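Local coordinates for protein MgGH51 (Meripilus giganteus, PDB 6ZPV) that hydrolyses the glycosidic bonds of terminal alpha-L-arabinofuranosyl groups, as a glycoside hydrolase of family GH51, at residues F118-S123 with A186-N191; S124-A129 with T147-T152; R41-V46 with N80-S85; L130-Q135 with N174-T179. All blocks are in the same frame, centred on the assembly; numbering follows the deposited sequence.

Contact 1: residues F118-S123 with A186-N191; sequences FRFPTS and AGQTIN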
loop_
_atom_site.group_PDB
_atom_site.type_symbol
_atom_site.label_atom_id
_atom_site.label_comp_id
_atom_site.label_asym_id
_atom_site.label_seq_id
_atom_site.Cartn_x
_atom_site.Cartn_y
_atom_site.Cartn_z
ATOM N N PHE A 118 -19.876 -16.867 18.259
ATOM C CA PHE A 118 -20.640 -16.563 19.466
ATOM C C PHE A 118 -20.645 -17.746 20.422
ATOM O O PHE A 118 -20.462 -18.896 20.000
ATOM C CB PHE A 118 -22.098 -16.148 19.181
ATOM C CG PHE A 118 -23.038 -17.285 18.848
ATOM C CD1 PHE A 118 -23.047 -17.917 17.601
ATOM C CD2 PHE A 118 -23.849 -17.829 19.835
ATOM C CE1 PHE A 118 -23.839 -19.014 17.350
ATOM C CE2 PHE A 118 -24.648 -18.935 19.592
ATOM C CZ PHE A 118 -24.639 -19.534 18.340
ATOM N N ARG A 119 -20.935 -17.488 21.671
ATOM C CA ARG A 119 -21.370 -18.514 22.649
ATOM C C ARG A 119 -22.233 -17.865 23.683
ATOM O O ARG A 119 -22.058 -16.683 23.971
ATOM C CB ARG A 119 -20.175 -19.227 23.295
ATOM C CG ARG A 119 -19.360 -18.390 24.269
ATOM C CD ARG A 119 -18.142 -19.081 24.899
ATOM N NE ARG A 119 -17.317 -18.096 25.778
ATOM C CZ ARG A 119 -17.484 -18.089 27.056
ATOM N NH1 ARG A 119 -18.327 -18.994 27.581
ATOM N NH2 ARG A 119 -16.823 -17.383 27.872
ATOM N N PHE A 120 -23.115 -18.656 24.300
ATOM C CA PHE A 120 -23.834 -18.189 25.498
ATOM C C PHE A 120 -22.948 -18.561 26.675
ATOM O O PHE A 120 -22.693 -19.765 26.894
ATOM C CB PHE A 120 -25.206 -18.884 25.617
ATOM C CG PHE A 120 -26.240 -18.336 24.676
ATOM C CD1 PHE A 120 -26.236 -18.679 23.344
ATOM C CD2 PHE A 120 -27.217 -17.465 25.155
ATOM C CE1 PHE A 120 -27.185 -18.141 22.479
ATOM C CE2 PHE A 120 -28.176 -16.945 24.306
ATOM C CZ PHE A 120 -28.150 -17.263 22.963
ATOM N N PRO A 121 -22.443 -17.602 27.451
ATOM C CA PRO A 121 -21.569 -17.941 28.580
ATOM C C PRO A 121 -22.263 -18.737 29.698
ATOM O O PRO A 121 -21.615 -19.502 30.395
ATOM C CB PRO A 121 -21.049 -16.583 29.089
ATOM C CG PRO A 121 -22.017 -15.544 28.509
ATOM C CD PRO A 121 -22.511 -16.144 27.234
ATOM N N THR A 122 -23.572 -18.609 29.820
ATOM C CA THR A 122 -24.418 -19.398 30.722
ATOM C C THR A 122 -25.547 -19.976 29.892
ATOM O O THR A 122 -26.301 -19.235 29.254
ATOM C CB THR A 122 -24.938 -18.539 31.878
ATOM O OG1 THR A 122 -23.897 -17.853 32.546
ATOM C CG2 THR A 122 -25.755 -19.343 32.850
ATOM N N SER A 123 -25.666 -21.280 29.883
ATOM C CA SER A 123 -26.728 -21.948 29.133
ATOM C C SER A 123 -28.100 -21.368 29.500
ATOM O O SER A 123 -28.377 -21.165 30.684
ATOM C CB SER A 123 -26.734 -23.437 29.432
ATOM O OG SER A 123 -27.626 -24.170 28.608
ATOM N N ALA A 186 -34.968 -11.123 25.980
ATOM C CA ALA A 186 -34.931 -10.298 27.197
ATOM C C ALA A 186 -34.152 -11.071 28.284
ATOM O O ALA A 186 -34.442 -12.241 28.530
ATOM C CB ALA A 186 -36.331 -9.968 27.625
ATOM N N GLY A 187 -33.214 -10.380 28.931
ATOM C CA GLY A 187 -32.412 -11.017 29.979
ATOM C C GLY A 187 -31.239 -11.861 29.498
ATOM O O GLY A 187 -30.535 -12.420 30.353
ATOM N N GLN A 188 -31.000 -11.976 28.206
ATOM C CA GLN A 188 -29.916 -12.851 27.713
ATOM C C GLN A 188 -28.570 -12.136 27.696
ATOM O O GLN A 188 -28.540 -10.914 27.439
ATOM C CB GLN A 188 -30.231 -13.365 26.305
ATOM C CG GLN A 188 -31.494 -14.202 26.218
ATOM C CD GLN A 188 -31.440 -15.541 26.901
ATOM O OE1 GLN A 188 -30.357 -16.153 26.925
ATOM N NE2 GLN A 188 -32.592 -16.008 27.333
ATOM N N THR A 189 -27.496 -12.909 27.791
ATOM C CA THR A 189 -26.126 -12.418 27.508
ATOM C C THR A 189 -25.466 -13.366 26.501
ATOM O O THR A 189 -25.575 -14.603 26.652
ATOM C CB THR A 189 -25.267 -12.331 28.756
ATOM O OG1 THR A 189 -25.839 -11.408 29.655
ATOM C CG2 THR A 189 -23.842 -11.925 28.451
ATOM N N ILE A 190 -24.879 -12.812 25.454
ATOM C CA ILE A 190 -24.135 -13.581 24.452
ATOM C C ILE A 190 -22.742 -12.954 24.334
ATOM O O ILE A 190 -22.611 -11.707 24.309
ATOM C CB ILE A 190 -24.839 -13.556 23.066
ATOM C CG1 ILE A 190 -26.292 -14.057 23.177
ATOM C CG2 ILE A 190 -24.046 -14.383 22.082
ATOM C CD1 ILE A 190 -27.102 -13.867 21.919
ATOM N N ASN A 191 -21.708 -13.786 24.261
ATOM C CA ASN A 191 -20.339 -13.321 23.979
ATOM C C ASN A 191 -20.073 -13.533 22.472
ATOM O O ASN A 191 -20.369 -14.615 21.924
ATOM C CB ASN A 191 -19.273 -14.041 24.768
ATOM C CG ASN A 191 -19.229 -13.731 26.258
ATOM O OD1 ASN A 191 -20.131 -13.073 26.780
ATOM N ND2 ASN A 191 -18.178 -14.239 26.933
HETATM O O HOH W 1 -25.427 -16.541 28.677
#

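Contact 2: residues S124-A129 with T147-T152; sequences SSFSGA and TQIRGT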
loop_
_atom_site.group_PDB
_atom_site.type_symbol
_atom_site.label_atom_id
_atom_site.label_comp_id
_atom_site.label_asym_id
_atom_site.label_seq_id
_atom_site.Cartn_x
_atom_site.Cartn_y
_atom_site.Cartn_z
ATOM N N SER A 124 -28.926 -21.180 28.518
ATOM C CA SER A 124 -30.282 -20.646 28.699
ATOM C C SER A 124 -31.273 -21.313 27.766
ATOM O O SER A 124 -30.874 -21.987 26.822
ATOM C CB SER A 124 -30.348 -19.128 28.514
ATOM O OG SER A 124 -30.447 -18.864 27.112
ATOM N N SER A 125 -32.534 -21.046 28.025
ATOM C CA SER A 125 -33.618 -21.570 27.142
ATOM C C SER A 125 -33.882 -20.653 25.936
ATOM O O SER A 125 -34.835 -20.913 25.179
ATOM C CB SER A 125 -34.883 -21.737 27.905
ATOM O OG SER A 125 -35.313 -20.484 28.444
ATOM N N PHE A 126 -33.016 -19.697 25.638
ATOM C CA PHE A 126 -33.246 -18.835 24.453
ATOM C C PHE A 126 -33.472 -19.706 23.238
ATOM O O PHE A 126 -32.708 -20.631 22.932
ATOM C CB PHE A 126 -32.039 -17.910 24.207
ATOM C CG PHE A 126 -32.250 -17.045 22.992
ATOM C CD1 PHE A 126 -33.057 -15.917 23.078
ATOM C CD2 PHE A 126 -31.724 -17.368 21.767
ATOM C CE1 PHE A 126 -33.317 -15.156 21.949
ATOM C CE2 PHE A 126 -31.951 -16.591 20.641
ATOM C CZ PHE A 126 -32.757 -15.488 20.738
ATOM N N SER A 127 -34.395 -19.262 22.394
ATOM C CA SER A 127 -34.615 -19.874 21.065
ATOM C C SER A 127 -35.106 -18.782 20.124
ATOM O O SER A 127 -36.150 -18.161 20.379
ATOM C CB SER A 127 -35.611 -20.984 21.126
ATOM O OG SER A 127 -35.881 -21.586 19.897
ATOM N N GLY A 128 -34.348 -18.493 19.088
ATOM C CA GLY A 128 -34.749 -17.406 18.164
ATOM C C GLY A 128 -33.727 -17.182 17.093
ATOM O O GLY A 128 -32.628 -17.802 17.123
ATOM N N ALA A 129 -34.067 -16.345 16.141
ATOM C CA ALA A 129 -33.162 -16.016 15.014
ATOM C C ALA A 129 -32.135 -14.980 15.441
ATOM O O ALA A 129 -32.476 -13.991 16.100
ATOM C CB ALA A 129 -33.992 -15.436 13.870
ATOM N N THR A 147 -30.152 -16.845 10.996
ATOM C CA THR A 147 -30.075 -18.266 11.312
ATOM C C THR A 147 -30.601 -18.514 12.726
ATOM O O THR A 147 -30.471 -17.629 13.592
ATOM C CB THR A 147 -28.643 -18.741 11.148
ATOM O OG1 THR A 147 -28.654 -20.164 11.145
ATOM C CG2 THR A 147 -27.707 -18.212 12.191
ATOM N N GLN A 148 -31.190 -19.660 12.969
ATOM C CA GLN A 148 -31.746 -19.967 14.308
ATOM C C GLN A 148 -30.603 -20.341 15.256
ATOM O O GLN A 148 -29.735 -21.156 14.889
ATOM C CB GLN A 148 -32.752 -21.122 14.156
ATOM C CG GLN A 148 -34.107 -20.659 13.599
ATOM C CD GLN A 148 -34.901 -19.869 14.606
ATOM O OE1 GLN A 148 -34.870 -20.181 15.789
ATOM N NE2 GLN A 148 -35.688 -18.872 14.153
ATOM N N ILE A 149 -30.576 -19.762 16.449
ATOM C CA ILE A 149 -29.633 -20.135 17.501
ATOM C C ILE A 149 -30.388 -20.501 18.776
ATOM O O ILE A 149 -31.574 -20.172 18.951
ATOM C CB ILE A 149 -28.576 -19.050 17.766
ATOM C CG1 ILE A 149 -29.162 -17.790 18.422
ATOM C CG2 ILE A 149 -27.850 -18.692 16.462
ATOM C CD1 ILE A 149 -28.157 -16.757 18.868
ATOM N N ARG A 150 -29.673 -21.134 19.672
ATOM C CA ARG A 150 -30.218 -21.644 20.924
ATOM C C ARG A 150 -29.285 -21.268 22.056
ATOM O O ARG A 150 -28.050 -21.371 21.954
ATOM C CB ARG A 150 -30.406 -23.162 20.931
ATOM C CG ARG A 150 -31.334 -23.680 19.862
ATOM C CD ARG A 150 -32.773 -23.372 20.071
ATOM N NE ARG A 150 -33.670 -23.823 19.013
ATOM C CZ ARG A 150 -34.090 -23.092 17.955
ATOM N NH1 ARG A 150 -33.608 -21.867 17.680
ATOM N NH2 ARG A 150 -34.937 -23.635 17.118
ATOM N N GLY A 151 -29.871 -20.898 23.205
ATOM C CA GLY A 151 -29.141 -20.578 24.430
ATOM C C GLY A 151 -28.387 -21.749 25.030
ATOM O O GLY A 151 -27.547 -21.509 25.922
ATOM N N THR A 152 -28.631 -22.957 24.553
ATOM C CA THR A 152 -27.843 -24.140 24.989
ATOM C C THR A 152 -26.502 -24.206 24.254
ATOM O O THR A 152 -25.690 -25.087 24.586
ATOM C CB THR A 152 -28.680 -25.398 24.805
ATOM O OG1 THR A 152 -29.237 -25.400 23.494
ATOM C CG2 THR A 152 -29.811 -25.483 25.841
HETATM O O HOH W 2 -37.034 -20.373 17.668
#

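Contact 3: residues R41-V46 with N80-S85; sequences RAFQQV and NSLQFS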
loop_
_atom_site.group_PDB
_atom_site.type_symbol
_atom_site.label_atom_id
_atom_site.label_comp_id
_atom_site.label_asym_id
_atom_site.label_seq_id
_atom_site.Cartn_x
_atom_site.Cartn_y
_atom_site.Cartn_z
ATOM N N ARG A 41 -12.635 -5.325 14.254
ATOM C CA ARG A 41 -13.496 -6.491 14.028
ATOM C C ARG A 41 -13.385 -7.569 15.095
ATOM O O ARG A 41 -14.306 -8.364 15.273
ATOM C CB ARG A 41 -13.235 -7.092 12.664
ATOM C CG ARG A 41 -11.905 -7.826 12.507
ATOM C CD ARG A 41 -11.709 -8.378 11.105
ATOM N NE ARG A 41 -10.450 -9.035 10.964
ATOM C CZ ARG A 41 -9.929 -9.459 9.825
ATOM N NH1 ARG A 41 -10.618 -9.379 8.692
ATOM N NH2 ARG A 41 -8.714 -10.000 9.784
ATOM N N ALA A 42 -12.228 -7.633 15.754
ATOM C CA ALA A 42 -11.953 -8.724 16.708
ATOM C C ALA A 42 -11.340 -8.183 17.987
ATOM O O ALA A 42 -10.777 -8.953 18.778
ATOM C CB ALA A 42 -11.067 -9.766 16.063
ATOM N N PHE A 43 -11.504 -6.890 18.262
ATOM C CA PHE A 43 -11.102 -6.287 19.541
ATOM C C PHE A 43 -9.608 -6.548 19.777
ATOM O O PHE A 43 -9.164 -6.697 20.926
ATOM C CB PHE A 43 -11.982 -6.798 20.688
ATOM C CG PHE A 43 -13.451 -6.665 20.320
ATOM C CD1 PHE A 43 -14.090 -5.453 20.298
ATOM C CD2 PHE A 43 -14.143 -7.761 19.839
ATOM C CE1 PHE A 43 -15.379 -5.330 19.792
ATOM C CE2 PHE A 43 -15.412 -7.638 19.334
ATOM C CZ PHE A 43 -16.021 -6.443 19.302
ATOM N N GLN A 44 -8.808 -6.534 18.713
ATOM C CA GLN A 44 -7.398 -6.843 18.909
ATOM C C GLN A 44 -6.665 -5.644 19.523
ATOM O O GLN A 44 -6.841 -4.483 19.129
ATOM C CB GLN A 44 -6.731 -7.115 17.554
ATOM C CG GLN A 44 -7.115 -8.483 16.997
ATOM C CD GLN A 44 -6.871 -8.566 15.488
ATOM O OE1 GLN A 44 -7.558 -7.867 14.711
ATOM N NE2 GLN A 44 -5.890 -9.369 15.039
ATOM N N GLN A 45 -5.838 -5.971 20.515
ATOM C CA GLN A 45 -4.888 -4.994 21.102
ATOM C C GLN A 45 -5.586 -3.797 21.710
ATOM O O GLN A 45 -5.011 -2.691 21.699
ATOM C CB GLN A 45 -3.819 -4.575 20.076
ATOM C CG GLN A 45 -3.042 -5.743 19.471
ATOM C CD GLN A 45 -2.232 -6.560 20.434
ATOM O OE1 GLN A 45 -1.965 -6.148 21.573
ATOM N NE2 GLN A 45 -1.821 -7.721 20.001
ATOM N N VAL A 46 -6.777 -4.012 22.258
ATOM C CA VAL A 46 -7.449 -2.959 23.037
ATOM C C VAL A 46 -7.587 -3.421 24.486
ATOM O O VAL A 46 -7.459 -4.607 24.792
ATOM C CB VAL A 46 -8.844 -2.602 22.465
ATOM C CG1 VAL A 46 -8.690 -2.097 21.036
ATOM C CG2 VAL A 46 -9.806 -3.782 22.521
ATOM N N ASN A 80 -10.062 -11.009 23.617
ATOM C CA ASN A 80 -11.190 -10.140 23.938
ATOM C C ASN A 80 -12.423 -10.571 23.182
ATOM O O ASN A 80 -12.370 -10.988 22.052
ATOM C CB ASN A 80 -10.818 -8.694 23.579
ATOM C CG ASN A 80 -9.682 -8.118 24.417
ATOM O OD1 ASN A 80 -9.497 -8.520 25.579
ATOM N ND2 ASN A 80 -8.945 -7.165 23.811
ATOM N N SER A 81 -13.566 -10.393 23.854
ATOM C CA SER A 81 -14.896 -10.644 23.313
ATOM C C SER A 81 -15.810 -9.445 23.525
ATOM O O SER A 81 -15.609 -8.685 24.495
ATOM C CB SER A 81 -15.555 -11.871 23.949
ATOM O OG SER A 81 -14.806 -13.025 23.669
ATOM N N LEU A 82 -16.820 -9.310 22.679
ATOM C CA LEU A 82 -17.919 -8.366 22.903
ATOM C C LEU A 82 -18.968 -9.096 23.755
ATOM O O LEU A 82 -19.579 -10.062 23.288
ATOM C CB LEU A 82 -18.471 -7.888 21.576
ATOM C CG LEU A 82 -19.610 -6.908 21.651
ATOM C CD1 LEU A 82 -19.142 -5.569 22.225
ATOM C CD2 LEU A 82 -20.234 -6.713 20.271
ATOM N N GLN A 83 -19.207 -8.581 24.936
ATOM C CA GLN A 83 -20.279 -9.066 25.803
ATOM C C GLN A 83 -21.532 -8.213 25.516
ATOM O O GLN A 83 -21.531 -6.988 25.755
ATOM C CB GLN A 83 -19.862 -8.933 27.266
ATOM C CG GLN A 83 -20.944 -9.397 28.217
ATOM C CD GLN A 83 -20.502 -9.108 29.634
ATOM O OE1 GLN A 83 -19.966 -10.023 30.308
ATOM N NE2 GLN A 83 -20.606 -7.829 30.028
ATOM N N PHE A 84 -22.551 -8.873 25.003
ATOM C CA PHE A 84 -23.849 -8.298 24.601
ATOM C C PHE A 84 -24.947 -8.776 25.533
ATOM O O PHE A 84 -25.154 -9.960 25.681
ATOM C CB PHE A 84 -24.156 -8.724 23.162
ATOM C CG PHE A 84 -25.583 -8.534 22.719
ATOM C CD1 PHE A 84 -26.134 -7.269 22.564
ATOM C CD2 PHE A 84 -26.394 -9.619 22.487
ATOM C CE1 PHE A 84 -27.446 -7.114 22.155
ATOM C CE2 PHE A 84 -27.717 -9.459 22.046
ATOM C CZ PHE A 84 -28.219 -8.190 21.863
ATOM N N SER A 85 -25.652 -7.844 26.160
ATOM C CA SER A 85 -26.754 -8.202 27.079
ATOM C C SER A 85 -28.017 -7.427 26.689
ATOM O O SER A 85 -27.930 -6.232 26.336
ATOM C CB SER A 85 -26.385 -7.917 28.511
ATOM O OG SER A 85 -25.278 -8.720 28.909
HETATM O O HOH W 3 -8.849 -9.946 21.015
HETATM O O HOH W 4 -12.543 -11.156 19.088
#

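Contact 4: residues L130-Q135 with N174-T179; sequences LTVGLQ and NSFFVT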
loop_
_atom_site.group_PDB
_atom_site.type_symbol
_atom_site.label_atom_id
_atom_site.label_comp_id
_atom_site.label_asym_id
_atom_site.label_seq_id
_atom_site.Cartn_x
_atom_site.Cartn_y
_atom_site.Cartn_z
ATOM N N LEU A 130 -30.907 -15.175 14.956
ATOM C CA LEU A 130 -29.824 -14.177 14.986
ATOM C C LEU A 130 -29.819 -13.593 13.581
ATOM O O LEU A 130 -29.638 -14.368 12.583
ATOM C CB LEU A 130 -28.544 -14.898 15.363
ATOM C CG LEU A 130 -27.208 -14.163 15.414
ATOM C CD1 LEU A 130 -26.803 -13.421 14.165
ATOM C CD2 LEU A 130 -26.891 -13.409 16.662
ATOM N N THR A 131 -30.032 -12.297 13.437
ATOM C CA THR A 131 -30.057 -11.601 12.160
ATOM C C THR A 131 -28.773 -10.781 12.031
ATOM O O THR A 131 -28.368 -10.087 12.946
ATOM C CB THR A 131 -31.284 -10.704 12.049
ATOM O OG1 THR A 131 -32.454 -11.539 12.181
ATOM C CG2 THR A 131 -31.385 -10.009 10.703
ATOM N N VAL A 132 -28.154 -10.838 10.856
ATOM C CA VAL A 132 -27.052 -9.940 10.500
ATOM C C VAL A 132 -27.473 -9.150 9.254
ATOM O O VAL A 132 -28.342 -9.604 8.468
ATOM C CB VAL A 132 -25.732 -10.682 10.268
ATOM C CG1 VAL A 132 -25.391 -11.543 11.448
ATOM C CG2 VAL A 132 -25.680 -11.488 8.977
ATOM N N GLY A 133 -26.868 -8.012 9.036
ATOM C CA GLY A 133 -27.237 -7.223 7.861
ATOM C C GLY A 133 -26.520 -5.937 7.743
ATOM O O GLY A 133 -25.521 -5.650 8.420
ATOM N N LEU A 134 -26.989 -5.160 6.750
ATOM C CA LEU A 134 -26.530 -3.802 6.489
ATOM C C LEU A 134 -27.747 -2.844 6.624
ATOM O O LEU A 134 -28.816 -3.202 6.135
ATOM C CB LEU A 134 -25.918 -3.716 5.089
ATOM C CG LEU A 134 -24.552 -4.367 4.980
ATOM C CD1 LEU A 134 -24.255 -4.738 3.513
ATOM C CD2 LEU A 134 -23.477 -3.427 5.512
ATOM N N GLN A 135 -27.535 -1.703 7.273
ATOM C CA GLN A 135 -28.580 -0.690 7.434
ATOM C C GLN A 135 -27.987 0.664 7.088
ATOM O O GLN A 135 -26.804 0.907 7.280
ATOM C CB GLN A 135 -29.174 -0.755 8.845
ATOM C CG GLN A 135 -28.182 -0.393 9.943
ATOM C CD GLN A 135 -28.844 -0.318 11.290
ATOM O OE1 GLN A 135 -29.502 -1.241 11.715
ATOM N NE2 GLN A 135 -28.649 0.811 11.981
ATOM N N ASN A 174 -23.671 3.977 6.142
ATOM C CA ASN A 174 -24.325 2.697 6.442
ATOM C C ASN A 174 -23.460 1.916 7.451
ATOM O O ASN A 174 -22.255 2.157 7.532
ATOM C CB ASN A 174 -24.481 1.870 5.171
ATOM C CG ASN A 174 -25.011 2.702 4.034
ATOM O OD1 ASN A 174 -26.152 3.203 4.151
ATOM N ND2 ASN A 174 -24.225 2.902 2.972
ATOM N N SER A 175 -24.099 0.975 8.135
ATOM C CA SER A 175 -23.448 0.140 9.152
ATOM C C SER A 175 -23.841 -1.331 8.997
ATOM O O SER A 175 -24.947 -1.654 8.509
ATOM C CB SER A 175 -23.797 0.605 10.523
ATOM O OG SER A 175 -23.240 1.868 10.832
ATOM N N PHE A 176 -22.921 -2.194 9.398
ATOM C CA PHE A 176 -23.228 -3.599 9.637
ATOM C C PHE A 176 -24.002 -3.718 10.949
ATOM O O PHE A 176 -23.735 -2.949 11.887
ATOM C CB PHE A 176 -21.925 -4.357 9.740
ATOM C CG PHE A 176 -22.035 -5.815 10.107
ATOM C CD1 PHE A 176 -22.571 -6.728 9.194
ATOM C CD2 PHE A 176 -21.590 -6.287 11.320
ATOM C CE1 PHE A 176 -22.696 -8.070 9.489
ATOM C CE2 PHE A 176 -21.666 -7.671 11.605
ATOM C CZ PHE A 176 -22.230 -8.539 10.719
ATOM N N PHE A 177 -24.927 -4.663 11.040
ATOM C CA PHE A 177 -25.666 -4.882 12.289
ATOM C C PHE A 177 -25.790 -6.373 12.579
ATOM O O PHE A 177 -25.781 -7.237 11.667
ATOM C CB PHE A 177 -27.062 -4.246 12.259
ATOM C CG PHE A 177 -28.096 -4.878 11.370
ATOM C CD1 PHE A 177 -28.804 -5.994 11.781
ATOM C CD2 PHE A 177 -28.372 -4.339 10.126
ATOM C CE1 PHE A 177 -29.779 -6.533 10.942
ATOM C CE2 PHE A 177 -29.358 -4.868 9.318
ATOM C CZ PHE A 177 -30.089 -5.995 9.745
ATOM N N VAL A 178 -25.971 -6.641 13.869
ATOM C CA VAL A 178 -26.356 -7.943 14.435
ATOM C C VAL A 178 -27.503 -7.674 15.389
ATOM O O VAL A 178 -27.356 -6.808 16.274
ATOM C CB VAL A 178 -25.187 -8.612 15.163
ATOM C CG1 VAL A 178 -25.608 -9.921 15.792
ATOM C CG2 VAL A 178 -24.001 -8.792 14.239
ATOM N N THR A 179 -28.625 -8.362 15.248
ATOM C CA THR A 179 -29.760 -8.218 16.183
ATOM C C THR A 179 -30.336 -9.583 16.533
ATOM O O THR A 179 -30.320 -10.535 15.740
ATOM C CB THR A 179 -30.845 -7.301 15.614
ATOM O OG1 THR A 179 -31.397 -7.807 14.411
ATOM C CG2 THR A 179 -30.370 -5.900 15.411
#

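Contact 1: residues F118-S123 with A186-N191
Phe-120 covers Ile-190: CG1 of Ile-190 sits over one ring face, 3.9 Å from the ring centroid and 24° off the normal, a CH-pi contact offset toward the rim. The CG of Phe-120 stands anti to the carbonyl carbon (chi1 -77°). The side chains of Phe-120 and Ile-190 lie alongside each other, pointing the same way. Gln-188 comes to the ring edge, OE1 lying 3.5 Å from CE2 of Phe-120; that oxygen is held by the hydroxyl of Ser-124. CG2 of Ile-190 points to the other aromatic and stops 3.9 Å from CB of Phe-118. Here strands 112-119 and 189-198, antiparallel neighbours in one sheet of a beta-sandwich, part company. Arg-119 and Asn-191 form a hydrogen-bonded pair, with Arg-119 N to Asn-191 O and Asn-191 N to Arg-119 O both 2.9 Å. An alanine in place of Phe-120 would probably open a gap beside Ile-190 and Ile-149 and leave the Ile-190 CG1 without its aromatic cover. The side chains of Arg-119 and Asn-191 run side by side, guanidinium and amide planes 78° apart, and both reach Asp-70, Arg-119 by a salt bridge and Asn-191 by a hydrogen bond. Pro-121 rests its CG 3.6 Å from OD1 of Asn-191. Past Pro-121, water 1 bridges Thr-122 N and Thr-189 O.

Contact 2: residues S124-A129 with T147-T152
Thr-147 touches Ala-129 through its backbone, its O receiving a CA-H...O contact from CA of Ala-129 at 3.4 Å. Gln-148 bends at chi2 (-72°), which turns CD back toward strand 127-136; its NE2 lies 3.8 Å from CB of Ala-129. Its OE1 takes an in-plane hydrogen bond of 2.8 Å from Arg-150 NH1, and water 2 links the same oxygen to Ser-127 OG. Ile-149 pairs with Gly-128 by two backbone bonds, and its O also accepts from Arg-150 NH1. CG1 of Ile-149 meets the Phe-126 ring at its edge, 3.8 Å from CE2. A side chain on Gly-128 would collide with that ring. Arg-150 bends at chi2, and its two NH1 bonds, both near the guanidinium plane, probably fix the turn of that group; Ser-127 OG lies over its centre, 3.0 Å above the plane. Gly-151 donates from N to Phe-126 O at 2.9 Å and accepts at O from Ser-124 N, which stands above the carbonyl plane. A CB on Gly-151 would strike Ser-124 OG, which closes an ST turn onto Phe-126 N and also bonds Gln-188. The hairpin of strands 127-136 and 141-150 forms one margin of its five-stranded sheet, and Ile-149 reaches across to Ile-159 of strand 157-163 in the other sheet of the sandwich.

Contact 3: residues R41-V46 with N80-S85
Phe-43 and Asn-80 make a buried contact between a loop and a strand end: the type II turn from Phe-43 to Val-46 is gripped by the first residue of strand 80-85, in one sheet of the beta-sandwich. The grip is a side-chain amide. Asn-80 ND2 donates to Phe-43 O at 2.9 Å, nearly straight (164°) and in the amide plane, and to Val-46 O at 3.1 Å in a more bent bond (138°) from above the carbonyl plane. The one nitrogen thus ties both ends of the turn, and the two bonds should fix the rotation of the amide. CB of Asn-80 packs 3.6 Å from CB of Phe-43. Chi1 of -50° puts CG of Phe-43 anti to the carbonyl carbon, and the ring beyond it reaches Leu-82, with CZ of Phe-43 3.6 Å from CB of Leu-82. Two waters complete the join. Water 3 spans Ala-42 O and Asn-80 N; water 4 donates to Ala-42 O at 2.8 Å and to Asn-80 O at 3.0 Å, and lies in the plane of the Phe-43 ring at its edge. Around this, Phe-43 also touches Trp-57, Val-67 of strand 64-69 and Phe-195 of strand 189-198, whereas Gln-44 and Gln-45 lean on Val-264 of strand 264-265, so the turn lies between that short strand and the sandwich.

Contact 4: residues L130-Q135 with N174-T179
Phe-177 lays its ring flat over the hollow left by Gly-133: CA of the glycine lies 3.7 Å from the ring centroid, a CH-pi contact 21° off the normal. A side chain on Gly-133 would run into CZ of the ring. CG of Phe-177 stands between backbone N and carbonyl carbon (chi1 71°), and the ring beyond it leans across to the partner strand. Bumps close both flanks: CG2 of Thr-131 meets the ring edge, 3.8 Å from CE1 of Phe-177, and Gln-135 comes up on the other flank, its OE1 3.7 Å from CD2 of Phe-177 and bonded to Arg-93, which also makes a cation-pi contact with the ring. An alanine in place of Phe-177 would probably leave Gly-133 uncovered, a gap between Thr-131 and Gln-135, and Arg-93 without its aromatic partner. On the other face of the sheet, with Phe-176 and Val-178, Val-132 fits between these two, its CB 4.1 Å from CE1 of Phe-176 and its CG1 4.2 Å from CG2 of Val-178. Six backbone bonds hold the antiparallel pair. Strand 174-181 is the middle of five: strand 93-98 flanks it on the other side, and strand 141-150 lies beyond strand 127-136.

Contacts 3 and 4 are buried, whereas contacts 1 and 2 lie farther from the chain's centre and are only partly buried. Contacts 2 and 4 share strand 127-136 and follow one sheet of the sandwich from its open margin to its middle: polar, water-linked side chains and glycines whose missing side chains leave room for their neighbours at the margin, aromatic and aliphatic fitting inside. Contacts 1 and 3 belong to the other sheet, where strands 189-198 and 80-85 are neighbours; Ile-190 N bonds Phe-84 O and Thr-189 bonds Ser-85. Contact 1 also touches contact 2, Phe-120 packing against the backbone of Arg-150 and Gly-151. Contact 3 differs in joining a turn to a strand by a side-chain amide.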